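Local atomic coordinates of cupin 2 conserved barrel domain protein (Leptotrichia buccalis, PDB entry 3RNS), a protein that is of unknown function but carries a conserved cupin barrel, a beta fold shared by many enzymes and small-molecule-binding proteins. Residues 132-137 against 143-148; 184-189 against 218-223. All coordinates share one frame; numbering follows the deposited sequence.

Interaction 1: 132-137 against 143-148; sequences AEVVEY and VSKNLV
No ring or side-chain amide carries this contact; its flat groups are the V134 and E136 backbone carbonyls, approached by the K145 amine and a V143 methyl. K145 NZ comes up to V134 O, tilted 16° from the carbonyl plane, while V143 CG2 rests 3.6 Å from E136 O. The setting is the margin of the six-stranded antiparallel sheet of the cupin fold, where 142-150 is an outermost strand and the loop 132-137, opening with a 3-10 turn, packs against it. A classic beta bulge sets L147 and V148 together opposite M155 of strand 153-160, and the strand bends sharply there.

The rest of the contact is apolar. V135 suits this buried place because its branched end fills it compactly: CG1 meets V143 CG1 at 4.1 Å and K145 CG at 3.8 Å. V143 sets CG1 anti to its backbone N (chi1 -178°), which brings that methyl toward V135. A lysine suits this solvent-exposed position, since its methylenes pack while its amine reaches a polar group; the bent chain crosses the V134 side chain, with K145 CD 4.0 Å from V134 CG1. K145 NZ to V134 O is modelled at 2.5 Å, doubtfully short for a hydrogen bond.

Interaction 2: 184-189 against 218-223; sequences GKYYVD and FKMLLI
G184 CA lies over one face of the F218 ring, 3.8 Å from its centroid and 10° off the normal, a CH-pi contact. Glycine suits this place, since a CB built on this backbone would run into F218 CE1. The F218 side chain leaves the backbone toward 184-189, and CG sits between the backbone N and the carbonyl carbon; the ring also stacks with F160.

A Met-aromatic contact follows. The selenium of M220, modelled as selenomethionine, sits at the edge of the Y186 ring, 5.2 Å from its centroid and 79° off the normal. A long, flexible, polarisable side chain fits such an edge well.

The remaining contacts gather round the Y186 hydroxyl, which abuts both side chains of strand 218-225: Y186 OH is 3.1 Å from M220 SE, a tight approach, and 3.5 Å from F218 CE1. This oxygen is buried and has no hydrogen-bonding partner in the model. Replacing F218 with an alanine is likely to open a gap beside the Y186 hydroxyl and leave G184 CA without the ring face that covers it.

No hydrogen bond joins the two strands, whose short segment axes come no closer than 8.6 Å and run at 53° to each other. Side chains meeting between two different sheets, facing each other in this way, form the packed interior of the cupin beta barrel.

Overall arrangement
Along the chain the contacts come in series, 132-137 with 143-148 closing before 184-189 with 218-223 begins, and their centres lie about 14 Å apart. They share the six-stranded sheet in which 153-160 separates 142-150 from 218-225. Interaction 1 is at the surface, on the sheet's margin; interaction 2 is buried and joins that sheet to the four-stranded one holding 183-188. K219 links them directly: its NZ probably donates hydrogen bonds to V135 O and A132 O, and it makes a cation-pi contact with Y137. Strand 218-225 thus turns F218 and M220 toward the barrel interior and K219 toward the outer loop, so 132-137 is tied to the barrel wall through the strand whose other side packs the interior.

Interaction 1: 132-137 against 143-148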
# COMPACT_ATOMS: atom_id res chain seq x y z
N ALA A 132 -7.73 7.72 -1.62
CA ALA A 132 -7.41 8.93 -2.39
C ALA A 132 -8.30 10.12 -1.96
O ALA A 132 -7.86 11.29 -1.87
CB ALA A 132 -7.54 8.65 -3.94
N GLU A 133 -9.54 9.80 -1.65
CA GLU A 133 -10.49 10.85 -1.30
C GLU A 133 -10.26 11.43 0.11
O GLU A 133 -10.83 12.43 0.46
CB GLU A 133 -11.92 10.38 -1.48
CG GLU A 133 -12.68 11.13 -2.59
CD GLU A 133 -12.39 10.66 -4.04
OE1 GLU A 133 -12.73 11.46 -4.96
OE2 GLU A 133 -11.86 9.53 -4.27
N VAL A 134 -9.37 10.85 0.88
CA VAL A 134 -9.14 11.33 2.24
C VAL A 134 -8.25 12.58 2.30
O VAL A 134 -8.27 13.34 3.27
CB VAL A 134 -8.59 10.14 3.09
CG1 VAL A 134 -7.35 10.48 3.85
CG2 VAL A 134 -9.69 9.61 3.95
N VAL A 135 -7.45 12.79 1.26
CA VAL A 135 -6.69 14.01 1.12
C VAL A 135 -7.12 14.73 -0.14
O VAL A 135 -7.18 14.14 -1.22
CB VAL A 135 -5.14 13.79 1.01
CG1 VAL A 135 -4.52 13.75 2.39
CG2 VAL A 135 -4.77 12.55 0.11
N GLU A 136 -7.29 16.02 -0.01
CA GLU A 136 -7.62 16.85 -1.13
C GLU A 136 -6.35 17.44 -1.76
O GLU A 136 -5.36 17.70 -1.07
CB GLU A 136 -8.51 17.98 -0.58
CG GLU A 136 -9.37 18.59 -1.62
CD GLU A 136 -10.50 19.42 -1.04
OE1 GLU A 136 -10.21 20.35 -0.24
OE2 GLU A 136 -11.67 19.12 -1.39
N TYR A 137 -6.38 17.71 -3.05
CA TYR A 137 -5.44 18.67 -3.63
C TYR A 137 -5.66 20.12 -3.11
O TYR A 137 -6.82 20.60 -2.97
CB TYR A 137 -5.51 18.65 -5.16
CG TYR A 137 -5.04 17.37 -5.80
CD1 TYR A 137 -3.75 16.91 -5.61
CD2 TYR A 137 -5.88 16.64 -6.62
CE1 TYR A 137 -3.34 15.74 -6.16
CE2 TYR A 137 -5.45 15.47 -7.22
CZ TYR A 137 -4.18 15.04 -6.99
OH TYR A 137 -3.74 13.88 -7.54
N VAL A 143 -0.30 18.09 1.07
CA VAL A 143 -1.19 17.81 2.20
C VAL A 143 -0.89 16.40 2.61
O VAL A 143 -0.93 15.50 1.77
CB VAL A 143 -2.68 17.88 1.83
CG1 VAL A 143 -3.54 17.62 3.10
CG2 VAL A 143 -2.98 19.24 1.17
N SER A 144 -0.56 16.21 3.88
CA SER A 144 -0.17 14.87 4.37
C SER A 144 -1.07 14.49 5.55
O SER A 144 -1.35 15.29 6.42
CB SER A 144 1.33 14.88 4.74
OG SER A 144 1.74 13.90 5.68
N LYS A 145 -1.58 13.25 5.56
CA LYS A 145 -2.40 12.73 6.64
C LYS A 145 -1.83 11.39 7.04
O LYS A 145 -1.79 10.43 6.22
CB LYS A 145 -3.83 12.46 6.19
CG LYS A 145 -4.75 13.60 6.14
CD LYS A 145 -6.18 13.16 6.56
CE LYS A 145 -7.17 14.33 6.35
NZ LYS A 145 -8.44 13.85 5.73
N ASN A 146 -1.34 11.33 8.26
CA ASN A 146 -0.81 10.12 8.81
C ASN A 146 -1.92 9.16 9.18
O ASN A 146 -2.85 9.54 9.83
CB ASN A 146 -0.03 10.38 10.08
CG ASN A 146 0.56 9.14 10.62
OD1 ASN A 146 0.23 8.73 11.71
ND2 ASN A 146 1.38 8.47 9.81
N LEU A 147 -1.80 7.91 8.74
CA LEU A 147 -2.81 6.88 9.03
C LEU A 147 -2.39 6.05 10.22
O LEU A 147 -3.20 5.83 11.12
CB LEU A 147 -3.02 5.97 7.82
CG LEU A 147 -3.53 6.70 6.57
CD1 LEU A 147 -3.59 5.73 5.41
CD2 LEU A 147 -4.87 7.30 6.88
N VAL A 148 -1.14 5.60 10.24
CA VAL A 148 -0.57 4.81 11.35
C VAL A 148 0.81 5.32 11.67
O VAL A 148 1.60 5.54 10.76
CB VAL A 148 -0.38 3.31 10.88
CG1 VAL A 148 0.26 2.50 11.96
CG2 VAL A 148 -1.70 2.69 10.40

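Interaction 2: 184-189 against 218-223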
# COMPACT_ATOMS: atom_id res chain seq x y z
N GLY A 184 3.90 10.62 -10.32
CA GLY A 184 4.94 11.30 -9.57
C GLY A 184 6.32 10.94 -10.04
O GLY A 184 6.54 9.86 -10.62
N LYS A 185 7.24 11.87 -9.87
CA LYS A 185 8.61 11.65 -10.26
C LYS A 185 9.44 11.43 -9.02
O LYS A 185 9.58 12.33 -8.17
CB LYS A 185 9.15 12.81 -11.05
CG LYS A 185 10.59 12.60 -11.45
CD LYS A 185 10.91 13.48 -12.63
CE LYS A 185 12.38 13.44 -13.04
NZ LYS A 185 12.81 14.81 -13.47
N TYR A 186 9.96 10.23 -8.88
CA TYR A 186 10.77 9.90 -7.70
C TYR A 186 12.23 9.85 -8.03
O TYR A 186 12.62 9.71 -9.18
CB TYR A 186 10.33 8.57 -7.11
CG TYR A 186 8.98 8.61 -6.48
CD1 TYR A 186 8.84 8.73 -5.11
CD2 TYR A 186 7.84 8.54 -7.26
CE1 TYR A 186 7.58 8.75 -4.53
CE2 TYR A 186 6.59 8.61 -6.70
CZ TYR A 186 6.46 8.69 -5.35
OH TYR A 186 5.20 8.74 -4.77
N TYR A 187 13.06 10.07 -7.01
CA TYR A 187 14.49 9.94 -7.16
C TYR A 187 15.00 9.07 -6.03
O TYR A 187 14.57 9.20 -4.86
CB TYR A 187 15.20 11.28 -7.08
CG TYR A 187 14.80 12.33 -8.10
CD1 TYR A 187 15.60 12.61 -9.22
CD2 TYR A 187 13.66 13.08 -7.92
CE1 TYR A 187 15.22 13.61 -10.12
CE2 TYR A 187 13.29 14.05 -8.79
CZ TYR A 187 14.06 14.32 -9.89
OH TYR A 187 13.60 15.33 -10.75
N VAL A 188 15.92 8.17 -6.37
CA VAL A 188 16.64 7.39 -5.36
C VAL A 188 18.11 7.56 -5.66
O VAL A 188 18.56 7.21 -6.74
CB VAL A 188 16.24 5.89 -5.36
CG1 VAL A 188 17.22 5.05 -4.47
CG2 VAL A 188 14.80 5.73 -4.85
N ASP A 189 18.84 8.12 -4.70
CA ASP A 189 20.27 8.39 -4.83
C ASP A 189 20.53 9.12 -6.16
O ASP A 189 21.34 8.68 -6.98
CB ASP A 189 21.01 7.07 -4.74
CG ASP A 189 22.47 7.22 -4.37
OD1 ASP A 189 22.92 8.35 -4.03
OD2 ASP A 189 23.18 6.18 -4.44
N PHE A 218 -0.34 14.78 -8.05
CA PHE A 218 -0.44 13.36 -7.74
C PHE A 218 -0.73 13.10 -6.28
O PHE A 218 -0.55 13.97 -5.41
CB PHE A 218 0.81 12.57 -8.28
CG PHE A 218 2.00 12.59 -7.37
CD1 PHE A 218 2.23 11.54 -6.53
CD2 PHE A 218 2.89 13.66 -7.36
CE1 PHE A 218 3.31 11.55 -5.66
CE2 PHE A 218 3.98 13.67 -6.53
CZ PHE A 218 4.19 12.60 -5.65
N LYS A 219 -1.22 11.90 -6.00
CA LYS A 219 -1.39 11.43 -4.63
C LYS A 219 -0.66 10.08 -4.47
O LYS A 219 -0.59 9.27 -5.41
CB LYS A 219 -2.90 11.25 -4.29
CG LYS A 219 -3.69 12.50 -4.27
CD LYS A 219 -5.18 12.24 -4.06
CE LYS A 219 -5.94 13.49 -4.19
NZ LYS A 219 -7.36 13.27 -3.92
N MSE A 220 -0.16 9.86 -3.27
CA MSE A 220 0.48 8.62 -2.94
C MSE A 220 0.20 8.16 -1.51
O MSE A 220 -0.06 8.94 -0.61
CB MSE A 220 1.99 8.80 -3.08
CG MSE A 220 2.54 10.00 -2.27
SE MSE A 220 4.54 9.97 -2.04
CE MSE A 220 4.58 8.57 -0.78
N LEU A 221 0.28 6.86 -1.33
CA LEU A 221 0.35 6.21 -0.06
C LEU A 221 1.78 5.76 0.19
O LEU A 221 2.43 5.11 -0.67
CB LEU A 221 -0.57 4.98 -0.05
CG LEU A 221 -0.47 3.94 1.09
CD1 LEU A 221 -0.92 4.52 2.47
CD2 LEU A 221 -1.25 2.65 0.67
N LEU A 222 2.27 6.05 1.38
CA LEU A 222 3.61 5.66 1.82
C LEU A 222 3.50 4.67 2.96
O LEU A 222 2.84 4.94 3.98
CB LEU A 222 4.39 6.90 2.31
CG LEU A 222 5.78 6.62 2.99
CD1 LEU A 222 6.78 6.18 1.92
CD2 LEU A 222 6.32 7.81 3.79
N ILE A 223 4.17 3.52 2.80
CA ILE A 223 4.19 2.51 3.85
C ILE A 223 5.66 2.31 4.14
O ILE A 223 6.42 1.76 3.29
CB ILE A 223 3.54 1.15 3.42
CG1 ILE A 223 2.07 1.30 2.96
CG2 ILE A 223 3.59 0.11 4.61
CD1 ILE A 223 1.60 0.12 2.07